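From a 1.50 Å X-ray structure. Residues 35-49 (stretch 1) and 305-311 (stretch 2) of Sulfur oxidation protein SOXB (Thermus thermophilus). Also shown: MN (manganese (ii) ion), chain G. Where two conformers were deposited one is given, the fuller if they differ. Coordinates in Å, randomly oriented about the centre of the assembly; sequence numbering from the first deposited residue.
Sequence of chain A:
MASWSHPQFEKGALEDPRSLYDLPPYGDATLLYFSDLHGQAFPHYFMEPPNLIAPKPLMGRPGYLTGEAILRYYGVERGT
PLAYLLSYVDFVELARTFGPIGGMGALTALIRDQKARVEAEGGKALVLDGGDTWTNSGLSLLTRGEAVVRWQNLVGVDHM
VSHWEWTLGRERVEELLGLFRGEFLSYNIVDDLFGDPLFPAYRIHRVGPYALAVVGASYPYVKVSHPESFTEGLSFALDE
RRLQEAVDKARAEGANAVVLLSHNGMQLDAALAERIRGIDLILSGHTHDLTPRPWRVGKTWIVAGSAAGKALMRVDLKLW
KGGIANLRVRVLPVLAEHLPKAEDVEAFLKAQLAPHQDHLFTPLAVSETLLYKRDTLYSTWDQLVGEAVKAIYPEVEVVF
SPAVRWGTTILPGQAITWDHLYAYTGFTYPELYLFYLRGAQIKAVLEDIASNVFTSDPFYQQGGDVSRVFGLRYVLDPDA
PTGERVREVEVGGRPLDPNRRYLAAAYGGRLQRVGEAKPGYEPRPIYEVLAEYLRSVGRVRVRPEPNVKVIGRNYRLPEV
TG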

ATOM      1  N   SER A  35      -4.735  -1.718  -7.487  1.00  8.96           N
ATOM      2  CA  SER A  35      -3.420  -2.120  -7.017  1.00  8.58           C
ATOM      3  C   SER A  35      -3.441  -2.167  -5.502  1.00  9.52           C
ATOM      4  O   SER A  35      -4.325  -1.592  -4.849  1.00  9.03           O
ATOM      5  CB  SER A  35      -2.362  -1.110  -7.479  1.00 11.02           C
ATOM      6  OG  SER A  35      -1.040  -1.561  -7.225  1.00 11.62           O
ATOM      7  N   ASP A  36      -2.461  -2.857  -4.949  1.00  7.34           N
ATOM      8  CA  ASP A  36      -2.294  -2.875  -3.507  1.00  6.92           C
ATOM      9  C   ASP A  36      -3.508  -3.330  -2.705  1.00 10.34           C
ATOM     10  O   ASP A  36      -3.774  -2.828  -1.605  1.00  8.51           O
ATOM     11  CB  ASP A  36      -1.782  -1.511  -3.035  1.00  8.96           C
ATOM     12  CG  ASP A  36      -0.401  -1.191  -3.607  1.00 10.38           C
ATOM     13  OD1 ASP A  36       0.614  -1.610  -3.024  1.00 10.65           O
ATOM     14  OD2 ASP A  36      -0.338  -0.626  -4.714  1.00 10.27           O
ATOM     15  N   LEU A  37      -4.206  -4.333  -3.232  1.00  8.50           N
ATOM     16  CA  LEU A  37      -5.353  -4.915  -2.533  1.00  8.51           C
ATOM     17  C   LEU A  37      -4.934  -5.497  -1.179  1.00  9.48           C
ATOM     18  O   LEU A  37      -5.730  -5.521  -0.245  1.00  9.63           O
ATOM     19  CB  LEU A  37      -5.966  -6.017  -3.393  1.00  9.48           C
ATOM     20  CG  LEU A  37      -7.206  -6.745  -2.874  1.00 13.55           C
ATOM     21  CD1 LEU A  37      -8.373  -5.804  -2.656  1.00 14.11           C
ATOM     22  CD2 LEU A  37      -7.601  -7.845  -3.834  1.00 14.83           C
ATOM     23  N   HIS A  38      -3.714  -6.019  -1.110  1.00  8.08           N
ATOM     24  CA  HIS A  38      -3.202  -6.600   0.123  1.00  7.30           C
ATOM     25  C   HIS A  38      -4.177  -7.620   0.713  1.00 10.22           C
ATOM     26  O   HIS A  38      -4.502  -7.608   1.908  1.00  9.46           O
ATOM     27  CB  HIS A  38      -2.806  -5.517   1.114  1.00  7.27           C
ATOM     28  CG  HIS A  38      -1.511  -4.839   0.774  1.00  8.35           C
ATOM     29  ND1 HIS A  38      -0.277  -5.405   1.030  1.00  9.28           N
ATOM     30  CD2 HIS A  38      -1.261  -3.648   0.174  1.00  8.81           C
ATOM     31  CE1 HIS A  38       0.675  -4.569   0.656  1.00  8.31           C
ATOM     32  NE2 HIS A  38       0.103  -3.507   0.110  1.00  8.17           N
ATOM     33  N   GLY A  39      -4.636  -8.506  -0.168  1.00 10.35           N
ATOM     34  CA  GLY A  39      -5.504  -9.625   0.155  1.00 10.31           C
ATOM     35  C   GLY A  39      -6.810  -9.335   0.868  1.00 12.77           C
ATOM     36  O   GLY A  39      -7.419 -10.243   1.447  1.00 13.00           O
ATOM     37  N   GLN A  40      -7.257  -8.082   0.827  1.00  9.33           N
ATOM     38  CA  GLN A  40      -8.466  -7.683   1.538  1.00  9.81           C
ATOM     39  C   GLN A  40      -9.721  -8.246   0.905  1.00 13.18           C
ATOM     40  O   GLN A  40     -10.258  -7.708  -0.058  1.00 13.46           O
ATOM     41  CB  GLN A  40      -8.507  -6.171   1.724  1.00 11.15           C
ATOM     42  CG  GLN A  40      -7.361  -5.677   2.618  1.00 11.42           C
ATOM     43  CD  GLN A  40      -7.436  -6.299   3.999  1.00 12.88           C
ATOM     44  OE1 GLN A  40      -8.412  -6.091   4.719  1.00 11.99           O
ATOM     45  NE2 GLN A  40      -6.443  -7.129   4.344  1.00 12.86           N
ATOM     46  N   ALA A  41     -10.166  -9.369   1.454  1.00 11.33           N
ATOM     47  CA  ALA A  41     -11.271 -10.113   0.874  1.00 10.46           C
ATOM     48  C   ALA A  41     -12.660  -9.567   1.140  1.00 12.65           C
ATOM     49  O   ALA A  41     -13.599  -9.827   0.377  1.00 12.14           O
ATOM     50  CB  ALA A  41     -11.186 -11.565   1.315  1.00 11.67           C
ATOM     51  N   PHE A  42     -12.795  -8.813   2.220  1.00 10.03           N
ATOM     52  CA  PHE A  42     -14.096  -8.335   2.636  1.00 10.58           C
ATOM     53  C   PHE A  42     -14.218  -6.836   2.702  1.00 14.28           C
ATOM     54  O   PHE A  42     -13.233  -6.132   2.922  1.00 13.29           O
ATOM     55  CB  PHE A  42     -14.405  -8.917   4.014  1.00 12.86           C
ATOM     56  CG  PHE A  42     -14.361 -10.415   4.045  1.00 14.63           C
ATOM     57  CD1 PHE A  42     -13.260 -11.086   4.561  1.00 18.23           C
ATOM     58  CD2 PHE A  42     -15.355 -11.147   3.416  1.00 17.28           C
ATOM     59  CE1 PHE A  42     -13.202 -12.471   4.529  1.00 19.58           C
ATOM     60  CE2 PHE A  42     -15.303 -12.535   3.387  1.00 20.51           C
ATOM     61  CZ  PHE A  42     -14.229 -13.192   3.941  1.00 18.36           C
ATOM     62  N   PRO A  43     -15.457  -6.332   2.583  1.00 11.01           N
ATOM     63  CA  PRO A  43     -15.678  -4.894   2.722  1.00 10.32           C
ATOM     64  C   PRO A  43     -15.112  -4.467   4.074  1.00 13.35           C
ATOM     65  O   PRO A  43     -15.237  -5.186   5.072  1.00 12.35           O
ATOM     66  CB  PRO A  43     -17.202  -4.781   2.761  1.00 11.77           C
ATOM     67  CG  PRO A  43     -17.679  -5.955   1.954  1.00 15.84           C
ATOM     68  CD  PRO A  43     -16.704  -7.062   2.267  1.00 11.91           C
ATOM     69  N   HIS A  44     -14.436  -3.328   4.099  1.00 10.05           N
ATOM     70  CA  HIS A  44     -13.839  -2.834   5.328  1.00  9.16           C
ATOM     71  C   HIS A  44     -13.696  -1.322   5.212  1.00 12.47           C
ATOM     72  O   HIS A  44     -14.200  -0.725   4.259  1.00 12.49           O
ATOM     73  CB  HIS A  44     -12.482  -3.525   5.595  1.00  8.85           C
ATOM     74  CG  HIS A  44     -11.417  -3.206   4.593  1.00 10.30           C
ATOM     75  ND1 HIS A  44     -10.212  -2.635   4.948  1.00 11.72           N
ATOM     76  CD2 HIS A  44     -11.363  -3.391   3.253  1.00 11.79           C
ATOM     77  CE1 HIS A  44      -9.472  -2.463   3.867  1.00 10.90           C
ATOM     78  NE2 HIS A  44     -10.158  -2.886   2.819  1.00 11.62           N
ATOM     79  N   TYR A  45     -13.004  -0.693   6.149  1.00  9.47           N
ATOM     80  CA  TYR A  45     -12.825   0.751   6.067  1.00  8.51           C
ATOM     81  C   TYR A  45     -11.355   1.042   5.911  1.00 11.29           C
ATOM     82  O   TYR A  45     -10.525   0.323   6.448  1.00 10.79           O
ATOM     83  CB  TYR A  45     -13.393   1.427   7.306  1.00  8.93           C
ATOM     84  CG  TYR A  45     -14.855   1.116   7.498  1.00 10.60           C
ATOM     85  CD1 TYR A  45     -15.838   1.865   6.855  1.00 11.51           C
ATOM     86  CD2 TYR A  45     -15.251   0.023   8.261  1.00 11.87           C
ATOM     87  CE1 TYR A  45     -17.188   1.555   7.007  1.00 12.75           C
ATOM     88  CE2 TYR A  45     -16.598  -0.294   8.420  1.00 12.91           C
ATOM     89  CZ  TYR A  45     -17.556   0.493   7.812  1.00 16.26           C
ATOM     90  OH  TYR A  45     -18.891   0.175   7.967  1.00 15.58           O
ATOM     91  N   PHE A  46     -11.030   2.085   5.150  0.50  7.94           N
ATOM     92  CA  PHE A  46      -9.629   2.435   4.912  0.50  7.73           C
ATOM     93  C   PHE A  46      -9.502   3.944   4.727  0.50 10.64           C
ATOM     94  O   PHE A  46      -9.792   4.477   3.649  0.50 10.70           O
ATOM     95  CB  PHE A  46      -9.108   1.701   3.669  0.50  9.44           C
ATOM     96  CG  PHE A  46      -7.609   1.785   3.488  0.50 10.49           C
ATOM     97  CD1 PHE A  46      -6.772   0.794   3.993  0.50 12.50           C
ATOM     98  CD2 PHE A  46      -7.040   2.841   2.792  0.50 12.94           C
ATOM     99  CE1 PHE A  46      -5.401   0.865   3.814  0.50 13.40           C
ATOM    100  CE2 PHE A  46      -5.665   2.927   2.623  0.50 15.76           C
ATOM    101  CZ  PHE A  46      -4.845   1.935   3.135  0.50 13.69           C
ATOM    102  N   MET A  47      -9.078   4.624   5.791  1.00  7.57           N
ATOM    103  CA  MET A  47      -8.919   6.069   5.766  1.00  7.22           C
ATOM    104  C   MET A  47      -7.560   6.472   5.215  1.00 10.25           C
ATOM    105  O   MET A  47      -6.538   5.874   5.557  1.00 10.71           O
ATOM    106  CB  MET A  47      -9.060   6.619   7.187  1.00  8.23           C
ATOM    107  CG  MET A  47      -9.069   8.138   7.251  1.00  9.00           C
ATOM    108  SD  MET A  47      -9.138   8.730   8.953  1.00 10.57           S
ATOM    109  CE  MET A  47      -7.385   8.738   9.305  1.00  9.19           C
ATOM    110  N   GLU A  48      -7.547   7.530   4.406  1.00  7.69           N
ATOM    111  CA  GLU A  48      -6.292   8.068   3.910  1.00  7.59           C
ATOM    112  C   GLU A  48      -5.533   8.737   5.051  1.00  9.31           C
ATOM    113  O   GLU A  48      -6.103   9.081   6.088  1.00  9.58           O
ATOM    114  CB  GLU A  48      -6.533   9.061   2.768  1.00  8.60           C
ATOM    115  CG  GLU A  48      -7.144   8.387   1.544  1.00  9.63           C
ATOM    116  CD  GLU A  48      -6.221   7.339   0.933  1.00 15.63           C
ATOM    117  OE1 GLU A  48      -5.024   7.629   0.729  1.00 14.07           O
ATOM    118  OE2 GLU A  48      -6.682   6.204   0.705  1.00 12.52           O
ATOM    119  N   PRO A  49      -4.221   8.938   4.869  1.00  7.01           N
ATOM    120  CA  PRO A  49      -3.407   9.510   5.943  1.00  6.05           C
ATOM    121  C   PRO A  49      -3.761  10.940   6.280  1.00  8.96           C
ATOM    122  O   PRO A  49      -3.994  11.755   5.387  1.00  9.00           O
ATOM    123  CB  PRO A  49      -1.986   9.487   5.370  1.00  7.25           C
ATOM    124  CG  PRO A  49      -2.152   9.374   3.880  1.00 11.00           C
ATOM    125  CD  PRO A  49      -3.415   8.545   3.701  1.00  7.77           C
ATOM    126  N   GLY A 305      -2.912   3.627  -8.186  1.00  6.61           N
ATOM    127  CA  GLY A 305      -3.781   2.471  -7.979  1.00  7.73           C
ATOM    128  C   GLY A 305      -4.534   2.321  -6.665  1.00 10.00           C
ATOM    129  O   GLY A 305      -5.260   1.336  -6.477  1.00  9.45           O
ATOM    130  N   SER A 306      -4.411   3.311  -5.782  1.00  7.53           N
ATOM    131  CA  SER A 306      -5.064   3.279  -4.477  1.00  7.23           C
ATOM    132  C   SER A 306      -4.660   2.026  -3.697  1.00  9.36           C
ATOM    133  O   SER A 306      -3.511   1.564  -3.800  1.00  8.20           O
ATOM    134  CB  SER A 306      -6.590   3.437  -4.593  1.00  9.15           C
ATOM    135  OG  SER A 306      -7.168   3.669  -3.315  1.00 11.28           O
ATOM    136  N   ALA A 307      -5.591   1.476  -2.921  1.00  8.85           N
ATOM    137  CA  ALA A 307      -5.243   0.316  -2.104  1.00  9.33           C
ATOM    138  C   ALA A 307      -6.433  -0.337  -1.445  1.00 11.44           C
ATOM    139  O   ALA A 307      -7.492   0.275  -1.310  1.00 10.23           O
ATOM    140  CB  ALA A 307      -4.264   0.739  -1.019  1.00 10.87           C
ATOM    141  N   ALA A 308      -6.209  -1.570  -0.988  1.00  9.33           N
ATOM    142  CA  ALA A 308      -7.149  -2.301  -0.151  1.00  8.81           C
ATOM    143  C   ALA A 308      -8.532  -2.527  -0.755  1.00  9.75           C
ATOM    144  O   ALA A 308      -9.507  -2.761  -0.024  1.00  9.58           O
ATOM    145  CB  ALA A 308      -7.260  -1.590   1.205  1.00  9.78           C
ATOM    146  N   GLY A 309      -8.608  -2.422  -2.083  1.00  8.65           N
ATOM    147  CA  GLY A 309      -9.839  -2.598  -2.846  1.00  8.76           C
ATOM    148  C   GLY A 309     -10.773  -1.401  -2.821  1.00 12.65           C
ATOM    149  O   GLY A 309     -11.946  -1.497  -3.206  1.00 12.17           O
ATOM    150  N   LYS A 310     -10.278  -0.259  -2.366  1.00 10.06           N
ATOM    151  CA  LYS A 310     -11.186   0.869  -2.239  1.00  9.96           C
ATOM    152  C   LYS A 310     -11.690   1.480  -3.526  1.00 11.76           C
ATOM    153  O   LYS A 310     -12.784   2.054  -3.549  1.00 10.53           O
ATOM    154  CB  LYS A 310     -10.671   1.921  -1.255  1.00 14.24           C
ATOM    155  CG  LYS A 310      -9.539   2.788  -1.747  1.00 23.60           C
ATOM    156  CD  LYS A 310      -8.924   3.591  -0.580  1.00 24.18           C
ATOM    157  CE  LYS A 310      -9.880   4.648  -0.027  1.00 18.28           C
ATOM    158  NZ  LYS A 310      -9.229   5.556   1.004  1.00 10.72           N
ATOM    159  N   ALA A 311     -10.907   1.367  -4.593  1.00  9.87           N
ATOM    160  CA  ALA A 311     -11.273   1.987  -5.853  1.00  9.99           C
ATOM    161  C   ALA A 311     -10.851   1.173  -7.055  1.00 12.65           C
ATOM    162  O   ALA A 311      -9.836   0.480  -7.035  1.00 11.59           O
ATOM    163  CB  ALA A 311     -10.642   3.371  -5.939  1.00 10.83           C
TER
HETATM  164 MN    MN G1580       1.235  -1.953  -1.049  0.90  8.37          MN
HETATM  165  O   HOH W   1      -6.981  -2.115  -4.307  1.00 10.86           O
HETATM  166  O   HOH W   2      -1.311   1.819  -5.217  1.00 12.20           O
HETATM  167  O   HOH W   3     -11.000  -5.051  -0.502  1.00 14.37           O
HETATM  168  O   HOH W   4      -5.530   5.012  -1.551  1.00 13.43           O
HETATM  169  O   HOH W   5       3.084  -1.014  -1.227  0.75  7.96           O

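Stretch 2 packs against stretch 1 through main-chain contacts at its start and side-chain contacts at its end, burying 545 Å² in all, although no two touching residues are closer than 261 positions in sequence. Neither stretch forms a regular helix or strand across this contact, so the evidence lies in individual atom pairs.

At Gly305 the two stretches run close, with CA 4.7 Å from CA of Ser35. Ser35 N donates to Gly305 O at 3.3 Å, but the N-H...O angle of 129° marks this bond as weak. The absence of a side chain matters here: an ideal CB on Gly305 would lie 2.5 Å from Ser35 CB, a clash.

The CA-to-CB bond of Ser306 points away from stretch 1, and its contribution comes largely through water. Its O stands 3.4 Å from Ser35 O, a pair of acceptors that cannot bond to each other. Water 2 instead donates to Ser306 O (2.6 Å) and to Asp36 OD2 (2.7 Å). Water 4 accepts from Ser306 OG (2.8 Å) and donates to Glu48 OE2 (2.8 Å), so the hydroxyl reaches stretch 1 indirectly. Asp36 also receives Ser35 OG at its OD2 (2.8 Å), while its OD1 binds the manganese ion at 2.1 Å; His38 NE2 is a second ligand at 2.2 Å. The segment that lines stretch 2 thus also carries metal ligands.

Ala307 allows close backbone approach: its CA lies 3.5 Å from Ser35 O, with an angle of 160° at the hydrogen, consistent with a CA-H...O contact. Its small CB rests 3.9 Å from Asp36 CB and 4.4 Å from Phe46 CZ.

Ala308 is the centre of the contact, with 105 Å² covered. Its N donates to Asp36 O at 2.8 Å and 178°, almost perfectly linear, and its CA approaches Leu37 O at 3.5 Å with 168° at the hydrogen. Its O accepts from His44 NE2 at 2.9 Å and 172°; the oxygen sits near the imidazole plane, at the ring edge, as a directional N-H bond requires. Water 3 donates to the same Ala308 O and to Gln40 O, both at 2.8 Å. The methyl CB lies 3.7 Å from Phe46 CD1 and 4.2 Å from the ring centroid, 29° off the normal, an off-centre CH-pi contact.

Gly309 continues a type I' turn from Ala307 to Lys310, closed by Lys310 N to Ala307 O at 3.0 Å. Its phi of 78° favours glycine, and an ideal CB would come 3.0 Å from Leu37 CD1. Water 1 accepts from Gly309 N and donates to Ser35 O, both at 2.8 Å.

The CA-to-CB bond of Lys310 points toward stretch 1, and its long side chain carries NZ to Phe46 O at 2.9 Å and to Glu48 OE2 at 2.6 Å, the latter a salt bridge. This buried charge is therefore neutralised by a carboxylate, that of Glu48, whose side-chain end comes nearer to stretch 2 although its CA-to-CB bond points sideways. Ala311, beyond it, makes no contact.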